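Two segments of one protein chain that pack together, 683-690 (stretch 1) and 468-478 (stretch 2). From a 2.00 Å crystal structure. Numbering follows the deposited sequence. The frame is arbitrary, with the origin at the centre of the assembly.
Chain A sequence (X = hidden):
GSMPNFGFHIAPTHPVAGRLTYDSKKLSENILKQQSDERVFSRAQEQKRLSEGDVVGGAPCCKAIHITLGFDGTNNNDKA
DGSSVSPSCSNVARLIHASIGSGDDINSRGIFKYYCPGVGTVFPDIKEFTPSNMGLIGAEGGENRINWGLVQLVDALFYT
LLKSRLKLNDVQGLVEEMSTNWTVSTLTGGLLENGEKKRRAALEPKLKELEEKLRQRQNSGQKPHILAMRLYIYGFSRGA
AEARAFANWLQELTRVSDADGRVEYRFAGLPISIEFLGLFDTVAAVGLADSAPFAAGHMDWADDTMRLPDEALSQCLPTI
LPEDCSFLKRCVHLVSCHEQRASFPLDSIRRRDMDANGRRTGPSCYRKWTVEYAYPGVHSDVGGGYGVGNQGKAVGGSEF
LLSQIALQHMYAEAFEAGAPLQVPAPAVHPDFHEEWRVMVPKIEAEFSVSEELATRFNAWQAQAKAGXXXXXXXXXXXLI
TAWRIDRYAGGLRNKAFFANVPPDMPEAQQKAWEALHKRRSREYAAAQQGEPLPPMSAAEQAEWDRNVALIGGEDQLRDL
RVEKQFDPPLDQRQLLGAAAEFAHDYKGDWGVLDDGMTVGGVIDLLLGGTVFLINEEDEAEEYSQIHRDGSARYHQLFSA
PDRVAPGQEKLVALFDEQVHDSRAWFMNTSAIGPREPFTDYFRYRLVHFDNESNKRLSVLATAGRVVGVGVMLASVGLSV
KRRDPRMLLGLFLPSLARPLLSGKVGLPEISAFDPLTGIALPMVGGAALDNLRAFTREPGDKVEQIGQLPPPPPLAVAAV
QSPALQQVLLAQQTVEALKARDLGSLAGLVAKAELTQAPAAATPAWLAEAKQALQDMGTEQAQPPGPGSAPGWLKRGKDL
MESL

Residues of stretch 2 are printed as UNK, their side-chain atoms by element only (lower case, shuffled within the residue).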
ATOM      1  N   ARG A 683       6.762 -19.119  -4.868  1.00 13.32           N
ATOM      2  CA  ARG A 683       7.214 -18.652  -3.558  1.00 16.39           C
ATOM      3  C   ARG A 683       6.006 -18.195  -2.741  1.00 15.90           C
ATOM      4  O   ARG A 683       5.008 -17.702  -3.301  1.00 13.24           O
ATOM      5  CB  ARG A 683       8.157 -17.465  -3.706  1.00 13.65           C
ATOM      6  CG  ARG A 683       9.517 -17.809  -4.285  1.00 15.74           C
ATOM      7  CD  ARG A 683      10.320 -16.545  -4.577  1.00 17.49           C
ATOM      8  NE  ARG A 683      11.359 -16.853  -5.539  1.00 23.58           N
ATOM      9  CZ  ARG A 683      11.296 -16.565  -6.831  1.00 21.08           C
ATOM     10  NH1 ARG A 683      10.256 -15.903  -7.324  1.00 16.47           N
ATOM     11  NH2 ARG A 683      12.296 -16.918  -7.626  1.00 28.06           N
ATOM     12  N   TYR A 684       6.079 -18.342  -1.427  1.00 15.71           N
ATOM     13  CA  TYR A 684       5.035 -17.758  -0.598  1.00 15.96           C
ATOM     14  C   TYR A 684       5.262 -16.262  -0.509  1.00 16.35           C
ATOM     15  O   TYR A 684       6.404 -15.783  -0.622  1.00 15.98           O
ATOM     16  CB  TYR A 684       4.994 -18.393   0.792  1.00 15.86           C
ATOM     17  CG  TYR A 684       4.595 -19.847   0.752  1.00 16.21           C
ATOM     18  CD1 TYR A 684       3.373 -20.244   0.237  1.00 15.06           C
ATOM     19  CD2 TYR A 684       5.449 -20.821   1.237  1.00 17.25           C
ATOM     20  CE1 TYR A 684       3.023 -21.585   0.203  1.00 15.26           C
ATOM     21  CE2 TYR A 684       5.115 -22.131   1.199  1.00 16.27           C
ATOM     22  CZ  TYR A 684       3.911 -22.512   0.690  1.00 16.22           C
ATOM     23  OH  TYR A 684       3.624 -23.851   0.686  1.00 17.71           O
ATOM     24  N   ARG A 685       4.174 -15.521  -0.352  1.00 15.05           N
ATOM     25  CA  ARG A 685       4.251 -14.072  -0.240  1.00 15.45           C
ATOM     26  C   ARG A 685       4.985 -13.725   1.052  1.00 16.02           C
ATOM     27  O   ARG A 685       4.819 -14.411   2.068  1.00 13.86           O
ATOM     28  CB  ARG A 685       2.839 -13.493  -0.213  1.00 15.50           C
ATOM     29  CG  ARG A 685       2.764 -11.985  -0.035  1.00 12.50           C
ATOM     30  CD  ARG A 685       1.316 -11.527   0.105  1.00 14.53           C
ATOM     31  NE  ARG A 685       1.219 -10.087  -0.092  1.00 14.52           N
ATOM     32  CZ  ARG A 685       0.129  -9.363   0.136  1.00 11.95           C
ATOM     33  NH1 ARG A 685      -0.988  -9.941   0.581  1.00 11.30           N
ATOM     34  NH2 ARG A 685       0.172  -8.056  -0.069  1.00  9.23           N
ATOM     35  N   LEU A 686       5.810 -12.687   1.028  1.00 13.01           N
ATOM     36  CA  LEU A 686       6.475 -12.280   2.268  1.00 12.76           C
ATOM     37  C   LEU A 686       5.481 -11.521   3.133  1.00 17.67           C
ATOM     38  O   LEU A 686       4.735 -10.668   2.626  1.00 14.09           O
ATOM     39  CB  LEU A 686       7.708 -11.416   1.984  1.00 16.20           C
ATOM     40  CG  LEU A 686       8.336 -10.669   3.171  1.00 15.67           C
ATOM     41  CD1 LEU A 686       8.854 -11.653   4.243  1.00 15.32           C
ATOM     42  CD2 LEU A 686       9.467  -9.805   2.658  1.00 14.59           C
ATOM     43  N   VAL A 687       5.465 -11.845   4.432  1.00 13.51           N
ATOM     44  CA  VAL A 687       4.568 -11.208   5.387  1.00 13.78           C
ATOM     45  C   VAL A 687       5.359 -10.758   6.607  1.00 12.71           C
ATOM     46  O   VAL A 687       6.126 -11.540   7.181  1.00 13.30           O
ATOM     47  CB  VAL A 687       3.444 -12.165   5.866  1.00 12.85           C
ATOM     48  CG1 VAL A 687       2.474 -11.420   6.804  1.00 16.00           C
ATOM     49  CG2 VAL A 687       2.686 -12.733   4.701  1.00 10.47           C
ATOM     50  N   HIS A 688       5.195  -9.496   6.979  1.00 12.34           N
ATOM     51  CA  HIS A 688       5.775  -8.978   8.214  1.00 17.08           C
ATOM     52  C   HIS A 688       4.734  -8.951   9.320  1.00 15.83           C
ATOM     53  O   HIS A 688       3.584  -8.583   9.080  1.00 13.94           O
ATOM     54  CB  HIS A 688       6.304  -7.554   8.010  1.00 15.10           C
ATOM     55  CG  HIS A 688       7.448  -7.470   7.050  1.00 15.83           C
ATOM     56  ND1 HIS A 688       7.273  -7.420   5.684  1.00 18.78           N
ATOM     57  CD2 HIS A 688       8.785  -7.443   7.258  1.00 17.81           C
ATOM     58  CE1 HIS A 688       8.453  -7.363   5.093  1.00 16.34           C
ATOM     59  NE2 HIS A 688       9.387  -7.379   6.025  1.00 18.64           N
ATOM     60  N   PHE A 689       5.136  -9.330  10.527  1.00 16.03           N
ATOM     61  CA  PHE A 689       4.273  -9.140  11.688  1.00 14.64           C
ATOM     62  C   PHE A 689       5.096  -8.280  12.637  1.00 18.01           C
ATOM     63  O   PHE A 689       5.829  -8.803  13.490  1.00 18.24           O
ATOM     64  CB  PHE A 689       3.897 -10.462  12.366  1.00 14.74           C
ATOM     65  CG  PHE A 689       3.462 -11.551  11.421  1.00 17.90           C
ATOM     66  CD1 PHE A 689       4.401 -12.400  10.834  1.00 15.77           C
ATOM     67  CD2 PHE A 689       2.116 -11.770  11.166  1.00 16.05           C
ATOM     68  CE1 PHE A 689       3.990 -13.419   9.978  1.00 13.61           C
ATOM     69  CE2 PHE A 689       1.707 -12.784  10.311  1.00 15.26           C
ATOM     70  CZ  PHE A 689       2.643 -13.599   9.716  1.00 11.84           C
ATOM     71  N   ASP A 690       5.005  -6.965  12.454  1.00 17.01           N
ATOM     72  CA  ASP A 690       5.867  -6.025  13.165  1.00 16.91           C
ATOM     73  C   ASP A 690       7.338  -6.318  12.874  1.00 15.93           C
ATOM     74  O   ASP A 690       7.779  -6.161  11.742  1.00 19.58           O
ATOM     75  CB  ASP A 690       5.559  -6.036  14.662  1.00 16.59           C
ATOM     76  CG  ASP A 690       6.310  -4.954  15.434  1.00 17.41           C
ATOM     77  OD1 ASP A 690       6.931  -4.048  14.822  1.00 16.39           O
ATOM     78  OD2 ASP A 690       6.249  -5.006  16.677  1.00 20.82           O
ATOM     79  N   UNK A 468      -3.824 -19.717  11.675  1.00 19.17           N
ATOM     80  CA  UNK A 468      -3.105 -18.438  11.664  1.00 16.08           C
ATOM     81  C   UNK A 468      -2.829 -18.024  10.223  1.00 18.08           C
ATOM     82  O   UNK A 468      -2.929 -18.845   9.301  1.00 17.76           O
ATOM     83  c   UNK A 468      -1.594 -20.282  12.143  1.00 26.03           C
ATOM     84  c   UNK A 468      -3.011 -20.830  12.208  1.00 17.23           C
ATOM     85  c   UNK A 468      -1.779 -18.771  12.369  1.00 19.55           C
ATOM     86  N   UNK A 469      -2.458 -16.771  10.020  1.00 14.25           N
ATOM     87  CA  UNK A 469      -2.259 -16.279   8.665  1.00 14.57           C
ATOM     88  C   UNK A 469      -1.293 -17.122   7.828  1.00 17.63           C
ATOM     89  O   UNK A 469      -1.533 -17.338   6.633  1.00 13.46           O
ATOM     90  c   UNK A 469      -1.825 -14.820   8.691  1.00 13.62           C
ATOM     91  c   UNK A 469      -2.870 -14.325   6.464  1.00 13.37           C
ATOM     92  c   UNK A 469      -1.647 -14.106   7.357  1.00 13.79           C
ATOM     93  c   UNK A 469      -1.463 -12.617   7.643  1.00 11.94           C
ATOM     94  N   UNK A 470      -0.223 -17.615   8.449  1.00 16.32           N
ATOM     95  CA  UNK A 470       0.744 -18.440   7.723  1.00 17.52           C
ATOM     96  C   UNK A 470       0.105 -19.679   7.078  1.00 16.96           C
ATOM     97  O   UNK A 470       0.345 -19.980   5.908  1.00 18.61           O
ATOM     98  c   UNK A 470       1.890 -18.861   8.650  1.00 14.95           C
ATOM     99  o   UNK A 470       3.274 -16.636  11.187  1.00 17.09           O
ATOM    100  c   UNK A 470       2.368 -17.120  10.459  1.00 17.19           C
ATOM    101  c   UNK A 470       2.780 -17.717   9.122  1.00 17.08           C
ATOM    102  o   UNK A 470       1.158 -17.116  10.787  1.00 16.13           O
ATOM    103  N   UNK A 471      -0.712 -20.391   7.839  1.00 18.79           N
ATOM    104  CA  UNK A 471      -1.329 -21.602   7.326  1.00 18.41           C
ATOM    105  C   UNK A 471      -2.379 -21.308   6.274  1.00 18.28           C
ATOM    106  O   UNK A 471      -2.555 -22.096   5.330  1.00 17.09           O
ATOM    107  c   UNK A 471      -1.962 -22.398   8.467  1.00 24.27           C
ATOM    108  o   UNK A 471      -0.431 -24.629   7.723  1.00 29.88           O
ATOM    109  o   UNK A 471       1.067 -24.254   9.274  1.00 34.72           O
ATOM    110  c   UNK A 471      -0.047 -24.030   8.759  1.00 29.09           C
ATOM    111  c   UNK A 471      -0.937 -22.986   9.415  1.00 24.91           C
ATOM    112  N   UNK A 472      -3.085 -20.187   6.445  1.00 14.10           N
ATOM    113  CA  UNK A 472      -4.095 -19.793   5.480  1.00 13.65           C
ATOM    114  C   UNK A 472      -3.396 -19.461   4.163  1.00 14.73           C
ATOM    115  O   UNK A 472      -3.885 -19.803   3.090  1.00 15.20           O
ATOM    116  c   UNK A 472      -5.956 -19.087   7.065  1.00 15.68           C
ATOM    117  c   UNK A 472      -4.979 -18.606   5.990  1.00 14.35           C
ATOM    118  c   UNK A 472      -5.758 -17.982   4.856  1.00 15.95           C
ATOM    119  N   UNK A 473      -2.242 -18.813   4.251  1.00 15.00           N
ATOM    120  CA  UNK A 473      -1.476 -18.494   3.052  1.00 16.08           C
ATOM    121  C   UNK A 473      -0.939 -19.758   2.373  1.00 14.97           C
ATOM    122  O   UNK A 473      -0.991 -19.871   1.141  1.00 14.23           O
ATOM    123  c   UNK A 473      -0.954 -16.123   3.666  1.00 17.75           C
ATOM    124  c   UNK A 473      -0.346 -17.480   3.350  1.00 15.64           C
ATOM    125  c   UNK A 473       0.641 -17.356   2.166  1.00 16.15           C
ATOM    126  c   UNK A 473       0.071 -15.056   3.907  1.00 14.84           C
ATOM    127  N   UNK A 474      -0.419 -20.696   3.161  1.00 15.04           N
ATOM    128  CA  UNK A 474       0.063 -21.959   2.600  1.00 16.81           C
ATOM    129  C   UNK A 474      -1.058 -22.632   1.803  1.00 15.04           C
ATOM    130  O   UNK A 474      -0.886 -22.988   0.621  1.00 16.89           O
ATOM    131  n   UNK A 474       1.596 -26.616   3.652  1.00 17.84           N
ATOM    132  n   UNK A 474       2.154 -28.841   3.579  1.00 24.00           N
ATOM    133  c   UNK A 474       0.842 -24.328   3.221  1.00 20.33           C
ATOM    134  n   UNK A 474       1.790 -27.848   5.613  1.00 20.92           N
ATOM    135  c   UNK A 474       0.555 -22.906   3.717  1.00 19.45           C
ATOM    136  c   UNK A 474       1.849 -27.762   4.285  1.00 23.78           C
ATOM    137  c   UNK A 474       1.245 -25.341   4.301  1.00 17.00           C
ATOM    138  N   UNK A 475      -2.218 -22.772   2.438  1.00 14.84           N
ATOM    139  CA  UNK A 475      -3.318 -23.504   1.814  1.00 14.79           C
ATOM    140  C   UNK A 475      -3.965 -22.768   0.626  1.00 13.71           C
ATOM    141  O   UNK A 475      -4.266 -23.382  -0.396  1.00 13.72           O
ATOM    142  c   UNK A 475      -5.433 -24.885   2.334  1.00 21.16           C
ATOM    143  n   UNK A 475      -9.288 -27.050   1.905  1.00 25.24           N
ATOM    144  c   UNK A 475      -4.361 -23.922   2.876  1.00 14.78           C
ATOM    145  c   UNK A 475      -6.356 -25.424   3.438  1.00 21.59           C
ATOM    146  n   UNK A 475      -7.298 -26.410   2.910  1.00 25.09           N
ATOM    147  n   UNK A 475      -8.853 -24.833   2.292  1.00 20.40           N
ATOM    148  c   UNK A 475      -8.479 -26.101   2.371  1.00 25.71           C
ATOM    149  N   UNK A 476      -4.137 -21.450   0.735  1.00 12.70           N
ATOM    150  CA  UNK A 476      -4.712 -20.667  -0.360  1.00 13.46           C
ATOM    151  C   UNK A 476      -3.758 -20.564  -1.549  1.00 13.26           C
ATOM    152  O   UNK A 476      -4.195 -20.527  -2.715  1.00 14.43           O
ATOM    153  o   UNK A 476      -7.714 -19.663  -0.915  1.00 11.48           O
ATOM    154  c   UNK A 476      -6.367 -19.364   1.042  1.00 14.50           C
ATOM    155  c   UNK A 476      -7.554 -19.963   0.304  1.00 15.22           C
ATOM    156  o   UNK A 476      -8.339 -20.711   0.945  1.00 15.17           O
ATOM    157  c   UNK A 476      -5.142 -19.276   0.141  1.00 15.67           C
ATOM    158  N   UNK A 477      -2.459 -20.574  -1.256  1.00 13.27           N
ATOM    159  CA  UNK A 477      -1.455 -20.547  -2.326  1.00 14.16           C
ATOM    160  C   UNK A 477      -1.596 -21.854  -3.055  1.00 13.57           C
ATOM    161  O   UNK A 477      -1.576 -21.877  -4.287  1.00 14.25           O
ATOM    162  c   UNK A 477       0.962 -20.362  -3.004  1.00 14.04           C
ATOM    163  c   UNK A 477      -0.030 -20.408  -1.810  1.00 11.43           C
ATOM    164  o   UNK A 477       0.094 -19.171  -1.088  1.00 13.77           O
ATOM    165  N   UNK A 478      -1.766 -22.929  -2.280  1.00 13.40           N
ATOM    166  CA  UNK A 478      -1.973 -24.261  -2.861  1.00 15.62           C
ATOM    167  C   UNK A 478      -3.221 -24.315  -3.739  1.00 13.79           C
ATOM    168  O   UNK A 478      -3.210 -24.956  -4.789  1.00 14.45           O
ATOM    169  c   UNK A 478      -2.040 -25.319  -1.769  1.00 14.80           C
TER
HETATM  170  O   HOH W   1       1.261 -24.433  -0.294  1.00 12.43           O
HETATM  171  O   HOH W   2       1.743 -16.868  -0.917  1.00 14.03           O

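Position 468 carries three carbons that close a ring onto the backbone N, which makes it Pro468. It sits at the N-cap, out of reach of stretch 1, and its O accepts a helical bond from the N of position 472 at 3.2 Å. Position 469 has four carbons forked at the second, and one end of the fork rests against Val687 and Phe689: Leu469. Its CB points toward the strand, and CD2 lies 4.2 Å from Val687 CG1 and 4.1 Å from Phe689 CE2, so one methyl serves two strand residues.

At 470, three carbons end in two oxygens, one of them close to the Phe689 ring: Glu470. Its CB points sideways, yet the chain end comes nearer, setting OE2 3.4 Å from Phe689 CZ; the carboxylate finds its hydrogen bonds elsewhere in the structure. Position 471 has the same three carbons and two oxygens but is exposed and touches nothing on stretch 1; it is Glu471. Position 472, one carbon carrying two more, out of reach of the strand though buried, is Val472.

Position 473 has four carbons forked at the first, one arm two carbons long; the long arm reaches Val687 and the short one faces Tyr684, hence Ile473. CD1 comes to 3.6 Å from Val687 CG2, while CG2 stands 4.4 Å from Tyr684 CD1. Position 474 shows three carbons, a nitrogen, then a carbon with two more nitrogens, and its carbons pack near the Tyr684 hydroxyl: Arg474, extended with chi1 to chi3 all t. Its CG lies 3.8 Å from Tyr684 OH. Position 475 has the same composition, but its CB points away from stretch 1; it is Arg475. Position 476, three carbons and two oxygens, buried but not against this partner, is Glu476.

Position 477 has one carbon bearing an oxygen and a carbon, and the oxygen meets the edge of the Tyr684 ring, so it is Thr477. OG1 donates to Ile473 O at 2.6 Å, one turn back, and lies 3.7 Å from Tyr684 CD1. Position 478, a single carbon pointing sideways, is Ala478.

The contact reads as a simple rule: 469, 473 and 477, spaced four apart, aim at the strand and the segment leading into it, which present Tyr684, Val687 and Phe689. Strand and helix run nearly antiparallel, at 170°, so Leu469 meets the later residues and Thr477 the earlier one. No direct hydrogen bond crosses; apolar packing is supplemented by two waters. One accepts from Tyr684 OH at 2.6 Å and donates to Arg474 O at 2.7 Å; the other accepts from Arg685 N and donates to Thr477 OG1, both at 2.8 Å.

Stretch 2, residues 468-478: PLEEVIRRETA
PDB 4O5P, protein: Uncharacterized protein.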